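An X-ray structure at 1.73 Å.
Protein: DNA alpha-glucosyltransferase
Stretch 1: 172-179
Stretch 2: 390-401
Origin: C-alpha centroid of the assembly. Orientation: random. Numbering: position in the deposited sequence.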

# COMPACT_ATOMS: atom_id res chain seq x y z
N VAL A 172 5.71 -17.82 9.74
CA VAL A 172 5.30 -16.63 9.02
C VAL A 172 6.12 -15.47 9.59
O VAL A 172 6.09 -15.22 10.79
N TYR A 173 6.85 -14.79 8.71
CA TYR A 173 7.68 -13.67 9.12
C TYR A 173 6.98 -12.35 8.89
O TYR A 173 6.19 -12.21 7.96
N ASN A 174 7.27 -11.37 9.73
CA ASN A 174 6.68 -10.06 9.56
C ASN A 174 7.49 -9.30 8.52
O ASN A 174 8.68 -9.55 8.35
N PHE A 175 6.84 -8.38 7.82
CA PHE A 175 7.52 -7.56 6.83
C PHE A 175 6.81 -6.22 6.72
O PHE A 175 5.65 -6.09 7.14
N GLN A 176 7.51 -5.24 6.18
CA GLN A 176 6.94 -3.91 5.94
C GLN A 176 7.05 -3.72 4.44
O GLN A 176 8.03 -4.15 3.83
N PRO A 177 6.05 -3.07 3.81
CA PRO A 177 6.09 -2.83 2.36
C PRO A 177 6.99 -1.61 2.14
O PRO A 177 6.58 -0.47 2.40
N PRO A 178 8.22 -1.82 1.65
CA PRO A 178 9.19 -0.75 1.41
C PRO A 178 9.05 0.05 0.13
O PRO A 178 8.50 -0.40 -0.87
N MET A 179 9.60 1.26 0.17
CA MET A 179 9.61 2.16 -0.97
C MET A 179 10.94 2.88 -0.96
O MET A 179 11.51 3.13 0.10
N PHE A 390 16.59 -0.47 3.84
CA PHE A 390 16.55 -1.17 5.11
C PHE A 390 15.68 -2.42 5.08
O PHE A 390 16.14 -3.52 5.37
N CYS A 391 14.41 -2.22 4.74
CA CYS A 391 13.44 -3.31 4.75
C CYS A 391 13.66 -4.44 3.76
O CYS A 391 13.53 -5.61 4.14
N PHE A 392 13.97 -4.14 2.50
CA PHE A 392 14.19 -5.21 1.54
C PHE A 392 15.45 -6.02 1.90
O PHE A 392 15.56 -7.20 1.56
N LYS A 393 16.39 -5.38 2.59
CA LYS A 393 17.60 -6.07 3.02
C LYS A 393 17.19 -7.05 4.12
O LYS A 393 17.62 -8.21 4.13
N GLU A 394 16.35 -6.58 5.04
CA GLU A 394 15.87 -7.42 6.13
C GLU A 394 15.15 -8.64 5.55
O GLU A 394 15.37 -9.77 5.99
N GLN A 395 14.30 -8.41 4.56
CA GLN A 395 13.54 -9.49 3.94
C GLN A 395 14.46 -10.42 3.16
O GLN A 395 14.27 -11.64 3.19
N PHE A 396 15.44 -9.86 2.48
CA PHE A 396 16.38 -10.66 1.70
C PHE A 396 17.14 -11.62 2.62
O PHE A 396 17.36 -12.78 2.28
N ASP A 397 17.54 -11.13 3.79
CA ASP A 397 18.27 -11.96 4.74
C ASP A 397 17.41 -13.12 5.24
O ASP A 397 17.91 -14.23 5.44
N ILE A 398 16.12 -12.85 5.43
CA ILE A 398 15.20 -13.88 5.89
C ILE A 398 14.95 -14.90 4.78
O ILE A 398 14.85 -16.10 5.03
N ILE A 399 14.85 -14.42 3.54
CA ILE A 399 14.60 -15.29 2.40
C ILE A 399 15.75 -16.24 2.13
O ILE A 399 15.54 -17.42 1.82
N THR A 400 16.98 -15.74 2.25
CA THR A 400 18.16 -16.54 1.98
C THR A 400 18.72 -17.28 3.19
O THR A 400 19.75 -17.95 3.09
N LYS A 401 18.04 -17.17 4.32
CA LYS A 401 18.49 -17.85 5.54
C LYS A 401 18.72 -19.33 5.25
O LYS A 401 18.22 -19.82 4.22
OXT LYS A 401 19.39 -19.99 6.07

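Packing of segment 172-179, a strand running into an extended loop, against the C-terminal helix of DNA alpha-glucosyltransferase; the two bury 515 Å² between them, both sides summed. Val172 (chi1 t) makes no contact with the helix. Tyr173 points toward it in the m rotamer and lays one ring face under Ile398 (m, t), itself directed toward the strand: CG2 of Ile398 sits 3.6 Å from the centroid of the Tyr173 ring and 11° off its normal, a CH-pi contact. Beyond this apolar patch the phenol reaches the chain terminus, where Lys401 NZ donates a hydrogen bond to Tyr173 OH at 2.7 Å; the lysine, with chi1 and chi2 both t, points toward the strand. Asn174 (t) is directed sideways, its side-chain amide hydrogen-bonded elsewhere in the structure. Its backbone meets Glu394 (t, t), which points toward it, through a water that donates to Asn174 O at 2.8 Å and to Glu394 OE2 at 2.7 Å, bridging two acceptors that could not bond directly. Phe175 (p) is buried and turned sideways, presenting its ring edge to the side-chain amide of Gln395. That amide, on an m, t chain pointing toward the loop, also lies beside the backbone carbonyl of Gln176. The Gln176 side chain (m, t) leaves sideways and packs near Cys391 (m), which points toward the loop. Pro177 points away. Pro178, with a C-gamma exo pucker, points toward the helix and has the largest covered area in either stretch, 91 Å². Its CG lies 3.4 Å from Cys391 CB, and also 3.5 Å from the centroid of the Phe392 ring, 7° off the normal, so the pyrrolidine lies over one aromatic face in a CH-pi contact. Phe392 (m) starts sideways, but its end comes nearer. Met179 (chi1 and chi2 t) points away and makes no contact.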

# COMPACT_ATOMS: atom_id res chain seq x y z
CB VAL A 172 3.80 -16.30 9.21
CG1 VAL A 172 3.44 -15.02 8.45
CG2 VAL A 172 2.95 -17.47 8.72
CB TYR A 173 8.98 -13.68 8.33
CG TYR A 173 9.81 -14.93 8.52
CD1 TYR A 173 10.62 -15.09 9.64
CD2 TYR A 173 9.77 -15.95 7.57
CE1 TYR A 173 11.38 -16.25 9.81
CE2 TYR A 173 10.52 -17.11 7.74
CZ TYR A 173 11.32 -17.25 8.86
OH TYR A 173 12.07 -18.39 9.03
CB ASN A 174 6.68 -9.29 10.87
CG ASN A 174 6.04 -7.93 10.74
OD1 ASN A 174 6.72 -6.91 10.62
ND2 ASN A 174 4.71 -7.91 10.76
CB PHE A 175 7.51 -8.25 5.46
CG PHE A 175 6.27 -7.97 4.64
CD1 PHE A 175 6.28 -7.02 3.63
CD2 PHE A 175 5.09 -8.67 4.89
CE1 PHE A 175 5.13 -6.75 2.88
CE2 PHE A 175 3.94 -8.42 4.15
CZ PHE A 175 3.96 -7.45 3.13
CB GLN A 176 7.77 -2.81 6.61
CG GLN A 176 7.84 -2.87 8.11
CD GLN A 176 8.84 -1.86 8.64
OE1 GLN A 176 8.61 -0.65 8.62
NE2 GLN A 176 9.98 -2.36 9.11
CB PRO A 177 4.62 -2.57 2.03
CG PRO A 177 4.11 -1.90 3.27
CD PRO A 177 4.76 -2.68 4.40
CB PRO A 178 10.54 -1.48 1.44
CG PRO A 178 10.21 -2.96 1.71
CD PRO A 178 8.79 -3.11 1.23
CB MET A 179 8.48 3.18 -0.86
CG MET A 179 8.43 4.16 -2.01
SD MET A 179 6.99 5.24 -1.89
CE MET A 179 7.70 6.66 -1.04
CB PHE A 390 16.00 -0.26 6.22
CG PHE A 390 16.80 0.99 6.45
CD1 PHE A 390 18.12 0.92 6.88
CD2 PHE A 390 16.22 2.24 6.25
CE1 PHE A 390 18.85 2.08 7.12
CE2 PHE A 390 16.94 3.41 6.49
CZ PHE A 390 18.26 3.33 6.93
CB CYS A 391 12.03 -2.73 4.59
SG CYS A 391 11.67 -1.41 5.79
CB PHE A 392 14.26 -4.67 0.11
CG PHE A 392 12.91 -4.52 -0.54
CD1 PHE A 392 12.52 -3.32 -1.12
CD2 PHE A 392 12.02 -5.59 -0.56
CE1 PHE A 392 11.26 -3.19 -1.71
CE2 PHE A 392 10.75 -5.47 -1.14
CZ PHE A 392 10.37 -4.26 -1.71
CB LYS A 393 18.63 -5.08 3.57
CG LYS A 393 19.77 -5.73 4.35
CD LYS A 393 20.56 -6.70 3.48
CE LYS A 393 21.57 -7.49 4.30
NZ LYS A 393 22.48 -6.62 5.07
CB GLU A 394 14.89 -6.63 7.02
CG GLU A 394 14.36 -7.42 8.21
CD GLU A 394 13.26 -6.70 8.97
OE1 GLU A 394 13.45 -5.51 9.32
OE2 GLU A 394 12.20 -7.32 9.20
CB GLN A 395 12.46 -8.90 3.02
CG GLN A 395 11.50 -7.99 3.79
CD GLN A 395 10.59 -7.16 2.91
OE1 GLN A 395 10.11 -6.10 3.33
NE2 GLN A 395 10.32 -7.64 1.70
CB PHE A 396 17.36 -9.75 0.95
CG PHE A 396 18.37 -10.50 0.12
CD1 PHE A 396 19.57 -10.93 0.67
CD2 PHE A 396 18.10 -10.79 -1.22
CE1 PHE A 396 20.50 -11.64 -0.09
CE2 PHE A 396 19.03 -11.50 -1.99
CZ PHE A 396 20.22 -11.92 -1.43
CB ASP A 397 18.77 -11.11 5.91
CG ASP A 397 19.92 -10.20 5.52
OD1 ASP A 397 20.28 -9.31 6.31
OD2 ASP A 397 20.47 -10.39 4.41
CB ILE A 398 13.85 -13.25 6.30
CG1 ILE A 398 14.03 -12.41 7.57
CG2 ILE A 398 12.80 -14.34 6.51
CD1 ILE A 398 12.79 -11.62 7.98
CB ILE A 399 14.32 -14.46 1.13
CG1 ILE A 399 13.00 -13.69 1.29
CG2 ILE A 399 14.27 -15.37 -0.10
CD1 ILE A 399 12.67 -12.78 0.14
CB THR A 400 19.28 -15.68 1.38
OG1 THR A 400 19.62 -14.63 2.29
CG2 THR A 400 18.82 -15.07 0.06
CB LYS A 401 17.42 -17.71 6.63
CG LYS A 401 17.80 -18.34 7.96
CD LYS A 401 16.57 -18.63 8.81
CE LYS A 401 15.75 -17.38 9.08
NZ LYS A 401 14.56 -17.69 9.92
O HOH W 1 10.95 -8.58 7.10